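Local coordinates for protein SsfS6 (Streptomyces sp. SF2575, PDB 4FZR) that belongs to the erythromycin biosynthesis protein CIII-like family and is built on the two-domain GT-B fold, at residues C190-E195 / T202-Y207; Q323-V328 / D334-L339; H340-G345 / R376-E381. One frame throughout, in Å; residues are numbered along the deposited sequence. Where two conformers were deposited one is given.

Interaction 1: residues C190-E195 / T202-Y207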
loop_
_atom_site.group_PDB
_atom_site.type_symbol
_atom_site.label_atom_id
_atom_site.label_comp_id
_atom_site.label_asym_id
_atom_site.label_seq_id
_atom_site.Cartn_x
_atom_site.Cartn_y
_atom_site.Cartn_z
ATOM N N CYS A 190 5.842 -15.925 -14.945
ATOM C CA CYS A 190 6.199 -17.339 -14.892
ATOM C C CYS A 190 7.719 -17.499 -14.885
ATOM O O CYS A 190 8.415 -16.856 -15.673
ATOM C CB CYS A 190 5.593 -18.085 -16.085
ATOM S SG CYS A 190 5.884 -19.869 -16.067
ATOM N N PRO A 191 8.245 -18.346 -13.985
ATOM C CA PRO A 191 9.685 -18.635 -14.015
ATOM C C PRO A 191 10.077 -19.276 -15.352
ATOM O O PRO A 191 9.402 -20.211 -15.785
ATOM C CB PRO A 191 9.878 -19.623 -12.855
ATOM C CG PRO A 191 8.663 -19.449 -11.978
ATOM C CD PRO A 191 7.552 -19.050 -12.892
ATOM N N PRO A 192 11.137 -18.767 -16.006
ATOM C CA PRO A 192 11.595 -19.232 -17.323
ATOM C C PRO A 192 11.696 -20.749 -17.461
ATOM O O PRO A 192 11.186 -21.311 -18.429
ATOM C CB PRO A 192 12.982 -18.596 -17.446
ATOM C CG PRO A 192 12.858 -17.323 -16.690
ATOM C CD PRO A 192 11.925 -17.611 -15.538
ATOM N N SER A 193 12.325 -21.405 -16.494
ATOM C CA SER A 193 12.557 -22.842 -16.573
ATOM C C SER A 193 11.263 -23.644 -16.459
ATOM O O SER A 193 11.297 -24.866 -16.323
ATOM C CB SER A 193 13.510 -23.278 -15.459
ATOM O OG SER A 193 12.823 -23.413 -14.225
HETATM N N MSE A 194 10.124 -22.963 -16.530
HETATM C CA MSE A 194 8.858 -23.576 -16.179
HETATM C C MSE A 194 7.832 -23.383 -17.288
HETATM O O MSE A 194 6.634 -23.568 -17.073
HETATM C CB MSE A 194 8.355 -22.938 -14.887
HETATM C CG MSE A 194 7.437 -23.798 -14.051
HETATM SE SE MSE A 194 6.815 -22.819 -12.479
HETATM C CE MSE A 194 5.286 -23.938 -12.021
ATOM N N GLU A 195 8.303 -23.014 -18.475
ATOM C CA GLU A 195 7.405 -22.752 -19.594
ATOM C C GLU A 195 7.892 -23.430 -20.869
ATOM O O GLU A 195 7.108 -23.681 -21.785
ATOM C CB GLU A 195 7.283 -21.248 -19.823
ATOM C CG GLU A 195 8.570 -20.605 -20.286
ATOM C CD GLU A 195 8.556 -19.102 -20.130
ATOM O OE1 GLU A 195 7.458 -18.535 -19.949
ATOM O OE2 GLU A 195 9.641 -18.487 -20.180
ATOM N N THR A 202 7.220 -10.467 -24.502
ATOM C CA THR A 202 6.914 -10.151 -23.116
ATOM C C THR A 202 8.157 -9.780 -22.317
ATOM O O THR A 202 9.286 -9.932 -22.780
ATOM C CB THR A 202 6.229 -11.338 -22.421
ATOM O OG1 THR A 202 7.139 -12.443 -22.349
ATOM C CG2 THR A 202 4.983 -11.752 -23.188
ATOM N N THR A 203 7.928 -9.292 -21.103
ATOM C CA THR A 203 9.003 -8.900 -20.208
ATOM C C THR A 203 8.793 -9.601 -18.876
ATOM O O THR A 203 7.725 -9.492 -18.276
ATOM C CB THR A 203 9.012 -7.373 -19.981
ATOM O OG1 THR A 203 8.941 -6.694 -21.242
ATOM C CG2 THR A 203 10.266 -6.941 -19.246
ATOM N N LYS A 204 9.803 -10.333 -18.419
ATOM C CA LYS A 204 9.706 -11.031 -17.144
ATOM C C LYS A 204 9.638 -10.038 -15.989
ATOM O O LYS A 204 10.226 -8.959 -16.053
ATOM C CB LYS A 204 10.907 -11.959 -16.943
ATOM C CG LYS A 204 10.901 -13.202 -17.813
ATOM C CD LYS A 204 9.635 -14.010 -17.603
ATOM C CE LYS A 204 9.663 -15.304 -18.388
ATOM N NZ LYS A 204 8.384 -16.052 -18.269
HETATM N N MSE A 205 8.916 -10.413 -14.937
HETATM C CA MSE A 205 8.878 -9.628 -13.710
HETATM C C MSE A 205 8.735 -10.544 -12.501
HETATM O O MSE A 205 7.991 -11.521 -12.533
HETATM C CB MSE A 205 7.711 -8.639 -13.725
HETATM C CG MSE A 205 7.744 -7.656 -12.549
HETATM SE SE MSE A 205 6.022 -6.854 -12.063
HETATM C CE MSE A 205 5.834 -5.533 -13.431
ATOM N N ARG A 206 9.455 -10.220 -11.434
ATOM C CA ARG A 206 9.379 -10.975 -10.191
ATOM C C ARG A 206 8.029 -10.744 -9.516
ATOM O O ARG A 206 7.587 -9.606 -9.375
ATOM C CB ARG A 206 10.509 -10.546 -9.256
ATOM C CG ARG A 206 10.537 -11.270 -7.924
ATOM C CD ARG A 206 11.627 -10.703 -7.030
ATOM N NE ARG A 206 11.551 -11.220 -5.668
ATOM C CZ ARG A 206 12.385 -10.876 -4.691
ATOM N NH1 ARG A 206 13.365 -10.015 -4.922
ATOM N NH2 ARG A 206 12.241 -11.395 -3.480
ATOM N N TYR A 207 7.377 -11.828 -9.106
ATOM C CA TYR A 207 6.079 -11.739 -8.455
ATOM C C TYR A 207 6.241 -11.395 -6.986
ATOM O O TYR A 207 6.760 -12.195 -6.208
ATOM C CB TYR A 207 5.327 -13.057 -8.583
ATOM C CG TYR A 207 3.963 -13.052 -7.939
ATOM C CD1 TYR A 207 2.860 -12.544 -8.614
ATOM C CD2 TYR A 207 3.775 -13.565 -6.661
ATOM C CE1 TYR A 207 1.606 -12.544 -8.033
ATOM C CE2 TYR A 207 2.523 -13.573 -6.074
ATOM C CZ TYR A 207 1.442 -13.061 -6.764
ATOM O OH TYR A 207 0.193 -13.061 -6.186
#
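The Glu-195 carboxylate is met at its oxygen side by the ammonium of Lys-204. NZ comes to the syn side of OE1, but lies 28° out of the carboxylate plane. The distance from Lys-204 NZ to Glu-195 OE1 is 3.1 Å, and the pair is a salt bridge. A second, weak bond runs from Lys-204 NZ to Glu-195 OE2 at 3.3 Å, so the lysine leans on both oxygens. The other flat group is the backbone carbonyl of Cys-190. Lys-204 NZ donates to Cys-190 O at 2.7 Å, with a C=O...N angle of 139° and the donor tilted 25° from the carbonyl plane.

The two charged side chains reach toward each other. Lys-204 bends at chi2 and is extended from there on, which carries NZ across the gap to the loop. The extended chain of Glu-195 brings its carboxylate back toward the lysine. The lysine stem also brushes a ring: it runs alongside Pro-192, whose CG lies 4.1 Å from Lys-204 CE.

Asp-188 gives the ammonium another carboxylate through a second salt bridge, and its OD1 also accepts from Cys-190 N. Two acidic groups and a carbonyl thus surround one lysine, which probably favours its charged form. Lys-204 belongs to strand 203-204, at the edge of the parallel N-terminal sheet. Cys-190 and Glu-195 lie in the loop after the neighbouring strand 185-188, which itself supplies Asp-188. Helix 388-395 packs on the same edge strand through Thr-203. The return of the last helix to the N-terminal domain is typical of the GT-B fold.

Interaction 2: residues Q323-V328 / D334-L339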
loop_
_atom_site.group_PDB
_atom_site.type_symbol
_atom_site.label_atom_id
_atom_site.label_comp_id
_atom_site.label_asym_id
_atom_site.label_seq_id
_atom_site.Cartn_x
_atom_site.Cartn_y
_atom_site.Cartn_z
ATOM N N GLN A 323 3.564 -27.350 -2.733
ATOM C CA GLN A 323 2.122 -27.154 -2.698
ATOM C C GLN A 323 1.352 -28.407 -3.084
ATOM O O GLN A 323 1.765 -29.154 -3.973
ATOM C CB GLN A 323 1.715 -26.038 -3.666
ATOM C CG GLN A 323 2.824 -25.058 -4.015
ATOM C CD GLN A 323 2.376 -24.011 -5.018
ATOM O OE1 GLN A 323 1.181 -23.783 -5.203
ATOM N NE2 GLN A 323 3.336 -23.375 -5.678
ATOM N N VAL A 324 0.226 -28.625 -2.415
ATOM C CA VAL A 324 -0.762 -29.572 -2.896
ATOM C C VAL A 324 -1.927 -28.754 -3.436
ATOM O O VAL A 324 -2.648 -28.099 -2.682
ATOM C CB VAL A 324 -1.253 -30.534 -1.802
ATOM C CG1 VAL A 324 -2.259 -31.520 -2.390
ATOM C CG2 VAL A 324 -0.074 -31.270 -1.159
ATOM N N SER A 325 -2.085 -28.776 -4.753
ATOM C CA SER A 325 -3.134 -28.014 -5.409
ATOM C C SER A 325 -4.317 -28.904 -5.769
ATOM O O SER A 325 -4.152 -29.919 -6.449
ATOM C CB SER A 325 -2.577 -27.350 -6.669
ATOM O OG SER A 325 -3.595 -26.689 -7.398
ATOM N N VAL A 326 -5.505 -28.524 -5.304
ATOM C CA VAL A 326 -6.737 -29.198 -5.706
ATOM C C VAL A 326 -7.587 -28.224 -6.526
ATOM O O VAL A 326 -8.540 -27.629 -6.020
ATOM C CB VAL A 326 -7.521 -29.767 -4.495
ATOM C CG1 VAL A 326 -7.823 -28.688 -3.454
ATOM C CG2 VAL A 326 -8.797 -30.464 -4.961
ATOM N N PRO A 327 -7.237 -28.064 -7.812
ATOM C CA PRO A 327 -7.805 -27.023 -8.678
ATOM C C PRO A 327 -9.317 -27.136 -8.851
ATOM O O PRO A 327 -9.865 -28.239 -8.824
ATOM C CB PRO A 327 -7.090 -27.253 -10.018
ATOM C CG PRO A 327 -5.886 -28.069 -9.686
ATOM C CD PRO A 327 -6.301 -28.929 -8.549
ATOM N N VAL A 328 -9.973 -25.992 -9.022
ATOM C CA VAL A 328 -11.418 -25.942 -9.203
ATOM C C VAL A 328 -11.749 -25.176 -10.478
ATOM O O VAL A 328 -12.234 -25.748 -11.455
ATOM C CB VAL A 328 -12.104 -25.233 -8.022
ATOM C CG1 VAL A 328 -13.559 -25.650 -7.933
ATOM C CG2 VAL A 328 -11.369 -25.528 -6.724
ATOM N N ASP A 334 -4.069 -24.853 -16.180
ATOM C CA ASP A 334 -2.769 -24.800 -16.843
ATOM C C ASP A 334 -1.627 -24.544 -15.863
ATOM O O ASP A 334 -0.526 -25.068 -16.034
ATOM C CB ASP A 334 -2.768 -23.714 -17.922
ATOM C CG ASP A 334 -3.602 -24.089 -19.132
ATOM O OD1 ASP A 334 -4.497 -24.952 -19.001
ATOM O OD2 ASP A 334 -3.363 -23.514 -20.216
ATOM N N SER A 335 -1.887 -23.729 -14.844
ATOM C CA SER A 335 -0.865 -23.393 -13.856
ATOM C C SER A 335 -0.556 -24.569 -12.928
ATOM O O SER A 335 0.576 -24.727 -12.469
ATOM C CB SER A 335 -1.280 -22.161 -13.039
ATOM O OG SER A 335 -2.545 -22.333 -12.422
ATOM N N ALA A 336 -1.559 -25.400 -12.663
ATOM C CA ALA A 336 -1.376 -26.561 -11.799
ATOM C C ALA A 336 -0.603 -27.658 -12.530
ATOM O O ALA A 336 0.166 -28.400 -11.918
ATOM C CB ALA A 336 -2.721 -27.081 -11.312
ATOM N N ARG A 337 -0.807 -27.751 -13.840
ATOM C CA ARG A 337 -0.064 -28.700 -14.661
ATOM C C ARG A 337 1.409 -28.313 -14.676
ATOM O O ARG A 337 2.281 -29.130 -14.374
ATOM C CB ARG A 337 -0.618 -28.731 -16.087
ATOM C CG ARG A 337 -2.020 -29.308 -16.189
ATOM C CD ARG A 337 -2.534 -29.299 -17.618
ATOM N NE ARG A 337 -3.990 -29.187 -17.671
ATOM C CZ ARG A 337 -4.740 -29.548 -18.708
ATOM N NH1 ARG A 337 -4.184 -30.063 -19.798
ATOM N NH2 ARG A 337 -6.056 -29.403 -18.653
ATOM N N LEU A 338 1.676 -27.059 -15.031
ATOM C CA LEU A 338 3.030 -26.522 -15.015
ATOM C C LEU A 338 3.699 -26.820 -13.681
ATOM O O LEU A 338 4.861 -27.222 -13.631
ATOM C CB LEU A 338 2.998 -25.009 -15.236
ATOM C CG LEU A 338 3.229 -24.499 -16.659
ATOM C CD1 LEU A 338 2.356 -25.236 -17.668
ATOM C CD2 LEU A 338 2.975 -22.996 -16.708
ATOM N N LEU A 339 2.947 -26.624 -12.603
ATOM C CA LEU A 339 3.458 -26.817 -11.253
ATOM C C LEU A 339 3.823 -28.275 -10.994
ATOM O O LEU A 339 4.877 -28.570 -10.428
ATOM C CB LEU A 339 2.421 -26.345 -10.230
ATOM C CG LEU A 339 2.845 -26.375 -8.760
ATOM C CD1 LEU A 339 4.136 -25.595 -8.547
ATOM C CD2 LEU A 339 1.729 -25.825 -7.887
#
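This is a buried strand-to-helix contact, held by van der Waals packing, in the C-terminal parallel sheet. Strand 323-325 and its continuation face helix 333-341 within one beta-alpha-beta unit. The contact has two centres, Gln-323 with Leu-339 and Ala-336 with Ser-325 and Pro-327.

At the first centre the Gln-323 and Leu-339 side chains cross at about a right angle. Both leucine methyls lie against the glutamine amide. Leu-339 CD2 is 3.4 Å from Gln-323 OE1 and 3.5 Å from Gln-323 CD. The other methyl, Leu-339 CD1, is 3.7 Å from Gln-323 NE2. Leu-339 has CG anti to its backbone N (chi1 -175°), which sends the isobutyl group toward the strand.

The amide is polar but buried, and its needs are met elsewhere. OE1 accepts a hydrogen bond from His-306 NE2, and NE2 makes a weak one to Thr-313 O. These bonds probably fix the amide and help to explain chi1 of Gln-323, which at -22° is far from any staggered position. Leu-339 then packs on a group that is already tied down.

At the second centre Ala-336 is small, which is consistent with the close approach of helix and strand here. The CA atoms of Ser-325 and Ala-336 are 6.8 Å apart. Ala-336 CB touches Pro-327 CG at 3.7 Å, an apolar contact, and Ser-325 OG at 4.0 Å.

Around the unit, helix 310-318 sends Leu-317 against both Gln-323 and Leu-339, while Val-324 points away from helix 333-341 and packs on helix 358-367. Strand 323-325 lies between strands 303-306 and 345-347, to which it is hydrogen-bonded through Val-324 on one side and Gln-323 and Ser-325 on the other.

Interaction 3: residues H340-G345 / R376-E381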
loop_
_atom_site.group_PDB
_atom_site.type_symbol
_atom_site.label_atom_id
_atom_site.label_comp_id
_atom_site.label_asym_id
_atom_site.label_seq_id
_atom_site.Cartn_x
_atom_site.Cartn_y
_atom_site.Cartn_z
ATOM N N HIS A 340 2.947 -29.182 -11.415
ATOM C CA HIS A 340 3.152 -30.608 -11.201
ATOM C C HIS A 340 4.386 -31.117 -11.940
ATOM O O HIS A 340 5.173 -31.896 -11.398
ATOM C CB HIS A 340 1.927 -31.389 -11.668
ATOM C CG HIS A 340 1.969 -32.841 -11.310
ATOM N ND1 HIS A 340 1.855 -33.283 -10.009
ATOM C CD2 HIS A 340 2.126 -33.948 -12.072
ATOM C CE1 HIS A 340 1.932 -34.601 -9.987
ATOM N NE2 HIS A 340 2.095 -35.030 -11.225
ATOM N N ALA A 341 4.543 -30.671 -13.183
ATOM C CA ALA A 341 5.655 -31.097 -14.030
ATOM C C ALA A 341 7.000 -30.621 -13.482
ATOM O O ALA A 341 8.017 -31.292 -13.649
ATOM C CB ALA A 341 5.455 -30.588 -15.460
ATOM N N ALA A 342 6.996 -29.465 -12.824
ATOM C CA ALA A 342 8.218 -28.882 -12.277
ATOM C C ALA A 342 8.644 -29.564 -10.976
ATOM O O ALA A 342 9.731 -29.306 -10.459
ATOM C CB ALA A 342 8.027 -27.386 -12.055
ATOM N N GLY A 343 7.783 -30.427 -10.447
ATOM C CA GLY A 343 8.094 -31.177 -9.242
ATOM C C GLY A 343 8.030 -30.339 -7.980
ATOM O O GLY A 343 8.530 -30.746 -6.932
ATOM N N ALA A 344 7.404 -29.169 -8.073
ATOM C CA ALA A 344 7.333 -28.257 -6.937
ATOM C C ALA A 344 6.090 -28.508 -6.090
ATOM O O ALA A 344 5.954 -27.960 -4.999
ATOM C CB ALA A 344 7.369 -26.813 -7.414
ATOM N N GLY A 345 5.184 -29.342 -6.587
ATOM C CA GLY A 345 3.975 -29.657 -5.850
ATOM C C GLY A 345 3.166 -30.733 -6.542
ATOM O O GLY A 345 3.544 -31.209 -7.614
ATOM N N ARG A 376 12.081 -24.451 -3.842
ATOM C CA ARG A 376 13.116 -23.481 -3.505
ATOM C C ARG A 376 13.921 -23.084 -4.737
ATOM O O ARG A 376 14.359 -21.941 -4.854
ATOM C CB ARG A 376 14.052 -24.044 -2.436
ATOM C CG ARG A 376 13.392 -24.279 -1.091
ATOM C CD ARG A 376 14.406 -24.756 -0.069
ATOM N NE ARG A 376 13.831 -24.875 1.267
ATOM C CZ ARG A 376 14.496 -25.324 2.327
ATOM N NH1 ARG A 376 15.763 -25.700 2.211
ATOM N NH2 ARG A 376 13.893 -25.397 3.505
ATOM N N ARG A 377 14.121 -24.030 -5.651
ATOM C CA ARG A 377 14.812 -23.738 -6.904
ATOM C C ARG A 377 14.044 -22.685 -7.695
ATOM O O ARG A 377 14.631 -21.739 -8.220
ATOM C CB ARG A 377 14.980 -25.004 -7.751
ATOM C CG ARG A 377 15.506 -24.728 -9.158
ATOM C CD ARG A 377 15.679 -26.000 -9.979
ATOM N NE ARG A 377 14.433 -26.750 -10.108
ATOM C CZ ARG A 377 13.430 -26.416 -10.917
ATOM N NH1 ARG A 377 13.502 -25.332 -11.679
ATOM N NH2 ARG A 377 12.340 -27.167 -10.963
ATOM N N LEU A 378 12.728 -22.859 -7.772
ATOM C CA LEU A 378 11.863 -21.946 -8.513
ATOM C C LEU A 378 11.784 -20.583 -7.835
ATOM O O LEU A 378 11.829 -19.546 -8.502
ATOM C CB LEU A 378 10.462 -22.542 -8.646
ATOM C CG LEU A 378 10.352 -23.719 -9.614
ATOM C CD1 LEU A 378 8.997 -24.387 -9.489
ATOM C CD2 LEU A 378 10.591 -23.255 -11.043
ATOM N N ALA A 379 11.660 -20.585 -6.512
ATOM C CA ALA A 379 11.675 -19.344 -5.745
ATOM C C ALA A 379 12.954 -18.575 -6.049
ATOM O O ALA A 379 12.921 -17.377 -6.329
ATOM C CB ALA A 379 11.575 -19.632 -4.250
ATOM N N ALA A 380 14.080 -19.279 -6.004
ATOM C CA ALA A 380 15.381 -18.672 -6.249
ATOM C C ALA A 380 15.469 -18.127 -7.674
ATOM O O ALA A 380 16.100 -17.098 -7.915
ATOM C CB ALA A 380 16.487 -19.685 -5.995
ATOM N N GLU A 381 14.834 -18.822 -8.614
ATOM C CA GLU A 381 14.819 -18.386 -10.008
ATOM C C GLU A 381 14.003 -17.099 -10.161
ATOM O O GLU A 381 14.421 -16.158 -10.837
ATOM C CB GLU A 381 14.250 -19.484 -10.916
ATOM C CG GLU A 381 14.203 -19.094 -12.394
ATOM C CD GLU A 381 13.609 -20.171 -13.286
ATOM O OE1 GLU A 381 13.152 -21.209 -12.760
ATOM O OE2 GLU A 381 13.601 -19.976 -14.521
#
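The apolar part of the contact is one leucine methyl against two alanines. Leu-378 CD1 touches Ala-344 CB at 3.6 Å and Ala-342 CB at 4.1 Å. Both alanines point toward helix 370-382, and the methyl reaches both. Leu-378 has CG beside its backbone N (chi1 -72°) and is extended at chi2, which pushes CD1 out to meet them. The same leucine also touches Ser-193 and Met-194.

The polar part is looser. Arg-377 bends at chi3 (58°), which brings its guanidinium near the end of helix 333-341. Ala-342 O lies at the edge of that group, in its plane, with Arg-377 NH2 3.4 Å away. The firmer partner of NH2 is Asn-374 OD1, nearly one turn back along the arginine's own helix. Arg-377 NH1 has a weak hydrogen bond to Ser-193 OG.

The backbone part shapes the helix end. Gly-343 has positive phi and closes a Schellman motif, with Gly-343 N bonded to His-340 O at 3.1 Å. This turn probably helps to set Ala-342 and Ala-344 facing the same leucine.

The chemistry implies a small, mainly apolar join with a polar rim. Leu-378 fills the buried side. On the exposed side, a positive guanidinium sits near the C-terminal end of helix 333-341, where its charge may suit the helix dipole.

How the interactions relate
Interaction 2 is the most buried of the three, while interactions 1 and 3 are only partly covered. Their chemistry follows: charge and a backbone carbonyl in interaction 1, packing in interaction 2, and an apolar centre with an arginine at its rim in interaction 3. Interactions 2 and 3 both use helix 333-341, and Leu-339 CD1 meets Ala-344 CB at 3.6 Å where they join. Interaction 1 belongs to the N-terminal sheet, but its loop bridges to both. Met-194 CE packs on Leu-339 CA at 3.5 Å. Ser-193 OG and Glu-381 OE1, 2.7 Å apart, form a probable hydrogen bond to helix 370-382.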